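Local coordinates for protein lysine-sensitive aspartokinase 3 (Escherichia coli, PDB 2J0W) that phosphorylates L-aspartate with ATP to give 4-phospho-L-aspartate, opening the aspartate route to lysine, as a homodimeric, allosterically regulated kinase, at residues A[303-308]-A[383-389]; A[336-340]-A[350-354]; A[413-417]-A[429-433]. One frame throughout, in Å; residues are numbered along the deposited sequence.

Interaction 1. Residues A[303-308]-A[383-389]; sequences ALRRNQ and EEGLALV
L388 lies beside R305, with L388 CB 4.0 Å from R305 CB and L388 CD2 over one face of the R305 guanidinium. The contact marks the junction where one ACT unit is inserted into the other: strands 303-306 and 386-389 run antiparallel, their axes 4.6 Å apart at closest and 159° between directions. The chain turns a corner after the first strand, at N307 (phi/psi 55/49), and before the second, at G385 (63/37), whose positive phi favours glycine, so that each corner joins different sheets or faces. R305 and L388 form a hydrogen-bonded pair (R305 N to L388 O 2.9 Å, L388 N to R305 O 2.8 Å). L304 faces V389 in a non-hydrogen-bonded pair, CA atoms 4.9 Å apart. Beyond R305 a beta bulge shifts the register by one, so that Q308 faces L386: Q308 N gives a short bond to L386 O (2.5 Å), while L386 N to Q308 O (3.4 Å) is weak. On the face away from R305, L304 (chi1 t, chi2 p) brings CD1 to 4.0 Å from A387 CB and 4.2 Å from V389 CG2; helix 436-448 packs here. R305 also salt-bridges D340 of the lysine site. Q308, with chi1 and chi2 both m, folds back: its OE1 accepts R305 NE at 2.8 Å, and its NE2 donates to R306 O at 2.9 Å.

Interaction 2. Residues A[336-340]-A[350-354]; sequences NISVD and ALTLD
Residues 336-340 form no regular strand: N336 has positive phi (40/63), I337 to V339 are extended, and D340 bends to -83/-31. Residues 350-353 are a strand. The backbones come nearest at V339 and L353, whose CA atoms are 6.1 Å apart; D340 N stays 4.5 Å from T352 O, so the contact is made by side chains, chiefly V339, against the strand. V339 (chi1 t) points at the strand. Its CG2 reaches L353 CD2 at a tight 3.3 Å and L351 CD2 at 4.1 Å, while its CG1 lies 3.5 Å from T352 O. Both leucines are m,t rotamers. In the ACT fold this is the end of the loop that leads from helix 321-328 into strand 341-345, which pairs antiparallel with strand 348-353. S338, V339 and D340 belong to the allosteric lysine site shared between the homodimeric partners; V339 is thus held against the sheet within the site itself. I337 CG2 extends the apolar patch, 4.2 Å from L353 CD2. S338 points away from the strand, and its OG makes a weak hydrogen bond to S321 of the second subunit. The carboxylate of D340 (chi1 m) forms a salt bridge with R305 through OD2, and D354 OD1 accepts a hydrogen bond from Q308 NE2.

Interaction 3. Residues A[413-417]-A[429-433]; sequences FNIRM and FLVPG
F413 turns its ring to helix 436-448, outside contact range of residues 429-433; the chain then runs alongside strand 429-432 in a roughly antiparallel sense, the end-to-end directions of 414-417 and 429-432 being 136° apart. N414 is extended (-108/107), and its O lies 3.4 Å from P432 CD. I415, with its CA 5.1 Å from V431 CA, is an m,t rotamer and rests CG2 4.1 Å from F429 CD1, the F429 side chain having chi1 p. R416 N donates to L430 O at 3.2 Å, and R416 CB packs 4.2 Å from L430 CB; the R416 backbone (-95/-25) interrupts the extended run, and its long side chain leads off to a salt bridge with E383 and a hydrogen bond from NH1 to G421 O of the second subunit. M417 closes the contact: its O accepts L430 N at 3.0 Å and sits only 2.9 Å from F429 CB, while its side chain (chi1 t, chi2 and chi3 m) curls so that CE meets L430 CG at 3.6 Å. In the C-terminal ACT domain this brings the loop after helix 402-407 into strand 417-420, which pairs with strand 426-432. I415 and F429 face helix 402-407, F429 also touches L443 of helix 436-448, and M417 and L430 pack against T352 of strand 348-353, while strand 386-393 hydrogen-bonds to 426-432.

Overall arrangement
All three contacts reach one curled sheet in the C-terminal region of the chain, which is required for homodimerization. Interaction 1 is partly buried and held mainly by backbone bonds, its corner residues exposed; interaction 2, also partly buried, lacks hydrogen bonds between its segments and rests mainly on apolar side chains; interaction 3 is buried and mixes two backbone bonds with apolar packing. Each contact touches the other two. Interaction 1 meets interaction 2 where Q308 CB packs 3.8 Å from L353 O, and interaction 3 through neighbouring strands 386-393 and 426-432, with V389 N 2.7 Å from F429 O. Interactions 2 and 3, centres 17 Å apart, meet where T352 OG1 approaches M417 CE at 3.4 Å, and both touch the second subunit.

Interaction 1. Residues A[303-308]-A[383-389]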
loop_
_atom_site.group_PDB
_atom_site.type_symbol
_atom_site.label_atom_id
_atom_site.label_comp_id
_atom_site.label_asym_id
_atom_site.label_seq_id
_atom_site.Cartn_x
_atom_site.Cartn_y
_atom_site.Cartn_z
ATOM N N ALA A 303 18.153 6.241 -5.147
ATOM C CA ALA A 303 18.247 6.946 -3.873
ATOM C C ALA A 303 18.158 5.936 -2.741
ATOM O O ALA A 303 17.366 4.989 -2.794
ATOM C CB ALA A 303 17.128 7.966 -3.756
ATOM N N LEU A 304 18.975 6.146 -1.716
ATOM C CA LEU A 304 19.013 5.264 -0.558
ATOM C C LEU A 304 18.560 6.005 0.696
ATOM O O LEU A 304 18.977 7.134 0.941
ATOM C CB LEU A 304 20.438 4.753 -0.368
ATOM C CG LEU A 304 20.774 3.950 0.886
ATOM C CD1 LEU A 304 20.172 2.544 0.804
ATOM C CD2 LEU A 304 22.293 3.874 1.007
ATOM N N ARG A 305 17.681 5.378 1.472
ATOM C CA ARG A 305 17.196 5.963 2.726
ATOM C C ARG A 305 17.431 4.897 3.794
ATOM O O ARG A 305 16.765 3.864 3.826
ATOM C CB ARG A 305 15.710 6.312 2.628
ATOM C CG ARG A 305 15.306 7.454 3.539
ATOM C CD ARG A 305 13.933 8.018 3.182
ATOM N NE ARG A 305 12.834 7.136 3.576
ATOM C CZ ARG A 305 11.565 7.368 3.261
ATOM N NH1 ARG A 305 11.246 8.448 2.553
ATOM N NH2 ARG A 305 10.617 6.528 3.646
ATOM N N ARG A 306 18.404 5.158 4.657
ATOM C CA ARG A 306 18.798 4.232 5.712
ATOM C C ARG A 306 18.008 4.272 7.009
ATOM O O ARG A 306 17.319 5.244 7.310
ATOM C CB ARG A 306 20.266 4.455 6.058
ATOM C CG ARG A 306 21.224 3.984 5.008
ATOM C CD ARG A 306 22.376 3.296 5.684
ATOM N NE ARG A 306 23.053 2.369 4.791
ATOM C CZ ARG A 306 23.256 1.089 5.079
ATOM N NH1 ARG A 306 22.827 0.590 6.234
ATOM N NH2 ARG A 306 23.905 0.314 4.221
ATOM N N ASN A 307 18.169 3.205 7.789
ATOM C CA ASN A 307 17.519 3.063 9.084
ATOM C C ASN A 307 16.013 3.211 9.009
ATOM O O ASN A 307 15.397 3.953 9.782
ATOM C CB ASN A 307 18.084 4.075 10.068
ATOM C CG ASN A 307 19.583 4.106 10.042
ATOM O OD1 ASN A 307 20.229 3.059 10.087
ATOM N ND2 ASN A 307 20.156 5.311 9.966
ATOM N N GLN A 308 15.424 2.498 8.063
ATOM C CA GLN A 308 13.994 2.531 7.909
ATOM C C GLN A 308 13.427 1.492 8.872
ATOM O O GLN A 308 14.115 0.558 9.282
ATOM C CB GLN A 308 13.620 2.208 6.464
ATOM C CG GLN A 308 14.278 3.134 5.456
ATOM C CD GLN A 308 13.842 4.587 5.595
ATOM O OE1 GLN A 308 12.707 4.942 5.289
ATOM N NE2 GLN A 308 14.750 5.434 6.055
ATOM N N GLU A 383 10.140 -4.224 12.423
ATOM C CA GLU A 383 11.441 -4.685 11.961
ATOM C C GLU A 383 12.333 -3.459 11.745
ATOM O O GLU A 383 11.912 -2.486 11.119
ATOM C CB GLU A 383 11.282 -5.469 10.659
ATOM C CG GLU A 383 10.257 -6.582 10.752
ATOM C CD GLU A 383 10.425 -7.629 9.667
ATOM O OE1 GLU A 383 9.586 -8.555 9.607
ATOM O OE2 GLU A 383 11.399 -7.534 8.882
ATOM N N GLU A 384 13.556 -3.505 12.270
ATOM C CA GLU A 384 14.476 -2.377 12.138
ATOM C C GLU A 384 15.732 -2.700 11.339
ATOM O O GLU A 384 15.920 -3.827 10.879
ATOM C CB GLU A 384 14.888 -1.867 13.518
ATOM C CG GLU A 384 13.732 -1.411 14.385
ATOM C CD GLU A 384 14.187 -0.937 15.750
ATOM O OE1 GLU A 384 14.883 -1.716 16.440
ATOM O OE2 GLU A 384 13.850 0.207 16.130
ATOM N N GLY A 385 16.591 -1.696 11.179
ATOM C CA GLY A 385 17.828 -1.900 10.450
ATOM C C GLY A 385 17.572 -2.277 9.010
ATOM O O GLY A 385 18.285 -3.092 8.431
ATOM N N LEU A 386 16.538 -1.676 8.436
ATOM C CA LEU A 386 16.166 -1.919 7.051
ATOM C C LEU A 386 16.445 -0.632 6.282
ATOM O O LEU A 386 16.323 0.461 6.837
ATOM C CB LEU A 386 14.679 -2.274 6.968
ATOM C CG LEU A 386 14.234 -3.659 7.445
ATOM C CD1 LEU A 386 12.730 -3.686 7.664
ATOM C CD2 LEU A 386 14.643 -4.707 6.414
ATOM N N ALA A 387 16.820 -0.763 5.012
ATOM C CA ALA A 387 17.129 0.388 4.165
ATOM C C ALA A 387 16.258 0.435 2.906
ATOM O O ALA A 387 16.045 -0.585 2.246
ATOM C CB ALA A 387 18.605 0.351 3.782
ATOM N N LEU A 388 15.757 1.622 2.574
ATOM C CA LEU A 388 14.912 1.787 1.391
ATOM C C LEU A 388 15.720 2.137 0.150
ATOM O O LEU A 388 16.609 2.992 0.201
ATOM C CB LEU A 388 13.883 2.899 1.596
ATOM C CG LEU A 388 13.087 3.237 0.323
ATOM C CD1 LEU A 388 11.992 2.217 0.146
ATOM C CD2 LEU A 388 12.479 4.618 0.405
ATOM N N VAL A 389 15.405 1.480 -0.964
ATOM C CA VAL A 389 16.067 1.766 -2.230
ATOM C C VAL A 389 14.992 2.216 -3.223
ATOM O O VAL A 389 14.001 1.521 -3.449
ATOM C CB VAL A 389 16.827 0.535 -2.795
ATOM C CG1 VAL A 389 17.333 0.837 -4.200
ATOM C CG2 VAL A 389 18.013 0.208 -1.909
#

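Interaction 2. Residues A[336-340]-A[350-354]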
loop_
_atom_site.group_PDB
_atom_site.type_symbol
_atom_site.label_atom_id
_atom_site.label_comp_id
_atom_site.label_asym_id
_atom_site.label_seq_id
_atom_site.Cartn_x
_atom_site.Cartn_y
_atom_site.Cartn_z
ATOM N N ASN A 336 0.180 11.919 14.434
ATOM C CA ASN A 336 0.795 12.521 13.258
ATOM C C ASN A 336 2.105 11.880 12.804
ATOM O O ASN A 336 3.179 12.500 12.791
ATOM C CB ASN A 336 0.944 14.032 13.430
ATOM C CG ASN A 336 -0.160 14.796 12.714
ATOM O OD1 ASN A 336 -0.198 16.026 12.729
ATOM N ND2 ASN A 336 -1.064 14.058 12.076
ATOM N N ILE A 337 1.960 10.609 12.430
ATOM C CA ILE A 337 3.017 9.759 11.912
ATOM C C ILE A 337 2.778 9.700 10.404
ATOM O O ILE A 337 1.796 9.118 9.957
ATOM C CB ILE A 337 2.887 8.345 12.478
ATOM C CG1 ILE A 337 3.173 8.376 13.975
ATOM C CG2 ILE A 337 3.812 7.393 11.745
ATOM C CD1 ILE A 337 3.074 7.026 14.638
ATOM N N SER A 338 3.656 10.313 9.624
ATOM C CA SER A 338 3.498 10.318 8.179
ATOM C C SER A 338 4.293 9.178 7.543
ATOM O O SER A 338 5.449 8.939 7.905
ATOM C CB SER A 338 3.959 11.670 7.625
ATOM O OG SER A 338 3.791 11.758 6.217
ATOM N N VAL A 339 3.663 8.476 6.600
ATOM C CA VAL A 339 4.283 7.351 5.892
ATOM C C VAL A 339 4.306 7.593 4.386
ATOM O O VAL A 339 3.262 7.845 3.771
ATOM C CB VAL A 339 3.515 6.039 6.149
ATOM C CG1 VAL A 339 4.168 4.893 5.390
ATOM C CG2 VAL A 339 3.484 5.752 7.635
ATOM N N ASP A 340 5.499 7.511 3.800
ATOM C CA ASP A 340 5.680 7.709 2.365
ATOM C C ASP A 340 5.366 6.424 1.611
ATOM O O ASP A 340 4.917 6.467 0.471
ATOM C CB ASP A 340 7.135 8.070 2.022
ATOM C CG ASP A 340 7.639 9.304 2.743
ATOM O OD1 ASP A 340 7.024 10.386 2.618
ATOM O OD2 ASP A 340 8.680 9.189 3.420
ATOM N N ALA A 350 1.613 -3.223 5.747
ATOM C CA ALA A 350 3.024 -2.999 6.085
ATOM C C ALA A 350 3.416 -1.550 5.858
ATOM O O ALA A 350 3.407 -1.053 4.727
ATOM C CB ALA A 350 3.932 -3.929 5.264
ATOM N N LEU A 351 3.771 -0.882 6.952
ATOM C CA LEU A 351 4.153 0.524 6.917
ATOM C C LEU A 351 5.673 0.744 6.897
ATOM O O LEU A 351 6.397 0.175 7.721
ATOM C CB LEU A 351 3.536 1.225 8.129
ATOM C CG LEU A 351 2.009 1.193 8.210
ATOM C CD1 LEU A 351 1.565 1.537 9.611
ATOM C CD2 LEU A 351 1.426 2.176 7.217
ATOM N N THR A 352 6.140 1.571 5.958
ATOM C CA THR A 352 7.567 1.883 5.815
ATOM C C THR A 352 7.889 3.189 6.533
ATOM O O THR A 352 7.574 4.267 6.034
ATOM C CB THR A 352 7.972 2.029 4.322
ATOM O OG1 THR A 352 7.757 0.791 3.632
ATOM C CG2 THR A 352 9.438 2.409 4.208
ATOM N N LEU A 353 8.530 3.097 7.695
ATOM C CA LEU A 353 8.844 4.290 8.482
ATOM C C LEU A 353 10.272 4.829 8.440
ATOM O O LEU A 353 11.238 4.140 8.787
ATOM C CB LEU A 353 8.443 4.062 9.938
ATOM C CG LEU A 353 6.960 3.742 10.126
ATOM C CD1 LEU A 353 6.602 3.759 11.616
ATOM C CD2 LEU A 353 6.131 4.765 9.353
ATOM N N ASP A 354 10.380 6.089 8.035
ATOM C CA ASP A 354 11.659 6.780 7.926
ATOM C C ASP A 354 12.040 7.416 9.262
ATOM O O ASP A 354 11.184 7.632 10.119
ATOM C CB ASP A 354 11.557 7.850 6.832
ATOM C CG ASP A 354 12.837 8.627 6.650
ATOM O OD1 ASP A 354 13.930 8.024 6.794
ATOM O OD2 ASP A 354 12.752 9.839 6.346
#

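Interaction 3. Residues A[413-417]-A[429-433]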
loop_
_atom_site.group_PDB
_atom_site.type_symbol
_atom_site.label_atom_id
_atom_site.label_comp_id
_atom_site.label_asym_id
_atom_site.label_seq_id
_atom_site.Cartn_x
_atom_site.Cartn_y
_atom_site.Cartn_z
ATOM N N PHE A 413 20.002 -11.339 -2.869
ATOM C CA PHE A 413 19.469 -10.612 -1.718
ATOM C C PHE A 413 18.053 -10.913 -1.250
ATOM O O PHE A 413 17.305 -11.650 -1.886
ATOM C CB PHE A 413 19.566 -9.114 -1.980
ATOM C CG PHE A 413 20.933 -8.659 -2.366
ATOM C CD1 PHE A 413 21.143 -8.030 -3.588
ATOM C CD2 PHE A 413 22.010 -8.840 -1.506
ATOM C CE1 PHE A 413 22.408 -7.582 -3.952
ATOM C CE2 PHE A 413 23.280 -8.395 -1.861
ATOM C CZ PHE A 413 23.477 -7.763 -3.092
ATOM N N ASN A 414 17.692 -10.317 -0.120
ATOM C CA ASN A 414 16.360 -10.496 0.422
ATOM C C ASN A 414 15.561 -9.224 0.242
ATOM O O ASN A 414 15.802 -8.235 0.920
ATOM C CB ASN A 414 16.406 -10.826 1.913
ATOM C CG ASN A 414 15.026 -10.777 2.556
ATOM O OD1 ASN A 414 14.160 -11.605 2.269
ATOM N ND2 ASN A 414 14.813 -9.792 3.417
ATOM N N ILE A 415 14.621 -9.227 -0.683
ATOM C CA ILE A 415 13.811 -8.045 -0.839
ATOM C C ILE A 415 12.681 -8.238 0.155
ATOM O O ILE A 415 11.987 -9.254 0.123
ATOM C CB ILE A 415 13.323 -7.938 -2.253
ATOM C CG1 ILE A 415 14.561 -7.969 -3.149
ATOM C CG2 ILE A 415 12.497 -6.662 -2.432
ATOM C CD1 ILE A 415 14.330 -7.609 -4.564
ATOM N N ARG A 416 12.522 -7.270 1.056
ATOM C CA ARG A 416 11.520 -7.344 2.113
ATOM C C ARG A 416 10.195 -6.657 1.828
ATOM O O ARG A 416 9.156 -7.003 2.409
ATOM C CB ARG A 416 12.100 -6.752 3.395
ATOM C CG ARG A 416 11.126 -6.734 4.563
ATOM C CD ARG A 416 10.859 -8.133 5.093
ATOM N NE ARG A 416 9.930 -8.104 6.222
ATOM C CZ ARG A 416 8.605 -8.071 6.107
ATOM N NH1 ARG A 416 8.040 -8.074 4.907
ATOM N NH2 ARG A 416 7.846 -8.012 7.193
ATOM N N MET A 417 10.228 -5.674 0.945
ATOM C CA MET A 417 9.023 -4.932 0.649
ATOM C C MET A 417 9.192 -4.298 -0.710
ATOM O O MET A 417 10.277 -3.838 -1.054
ATOM C CB MET A 417 8.824 -3.846 1.714
ATOM C CG MET A 417 7.504 -3.102 1.684
ATOM S SD MET A 417 7.432 -1.839 0.405
ATOM C CE MET A 417 8.795 -0.832 0.851
ATOM N N PHE A 429 11.860 -0.186 -2.623
ATOM C CA PHE A 429 11.862 -1.463 -1.953
ATOM C C PHE A 429 12.863 -1.482 -0.808
ATOM O O PHE A 429 13.800 -0.687 -0.772
ATOM C CB PHE A 429 12.127 -2.587 -2.951
ATOM C CG PHE A 429 13.443 -2.496 -3.645
ATOM C CD1 PHE A 429 14.542 -3.207 -3.174
ATOM C CD2 PHE A 429 13.577 -1.742 -4.800
ATOM C CE1 PHE A 429 15.765 -3.172 -3.856
ATOM C CE2 PHE A 429 14.792 -1.697 -5.490
ATOM C CZ PHE A 429 15.886 -2.414 -5.018
ATOM N N LEU A 430 12.634 -2.375 0.144
ATOM C CA LEU A 430 13.505 -2.498 1.294
ATOM C C LEU A 430 14.447 -3.677 1.129
ATOM O O LEU A 430 14.186 -4.598 0.352
ATOM C CB LEU A 430 12.676 -2.678 2.579
ATOM C CG LEU A 430 11.673 -1.565 2.932
ATOM C CD1 LEU A 430 11.081 -1.823 4.320
ATOM C CD2 LEU A 430 12.362 -0.200 2.900
ATOM N N VAL A 431 15.557 -3.619 1.858
ATOM C CA VAL A 431 16.571 -4.670 1.879
ATOM C C VAL A 431 17.295 -4.507 3.211
ATOM O O VAL A 431 17.395 -3.397 3.734
ATOM C CB VAL A 431 17.600 -4.530 0.722
ATOM C CG1 VAL A 431 16.884 -4.542 -0.617
ATOM C CG2 VAL A 431 18.404 -3.253 0.874
ATOM N N PRO A 432 17.786 -5.605 3.795
ATOM C CA PRO A 432 18.482 -5.451 5.073
ATOM C C PRO A 432 19.612 -4.423 4.982
ATOM O O PRO A 432 20.356 -4.389 4.003
ATOM C CB PRO A 432 18.974 -6.869 5.370
ATOM C CG PRO A 432 19.102 -7.480 4.000
ATOM C CD PRO A 432 17.860 -6.991 3.314
ATOM N N GLY A 433 19.716 -3.581 6.009
ATOM C CA GLY A 433 20.732 -2.544 6.056
ATOM C C GLY A 433 22.120 -2.869 5.518
ATOM O O GLY A 433 22.608 -2.184 4.621
#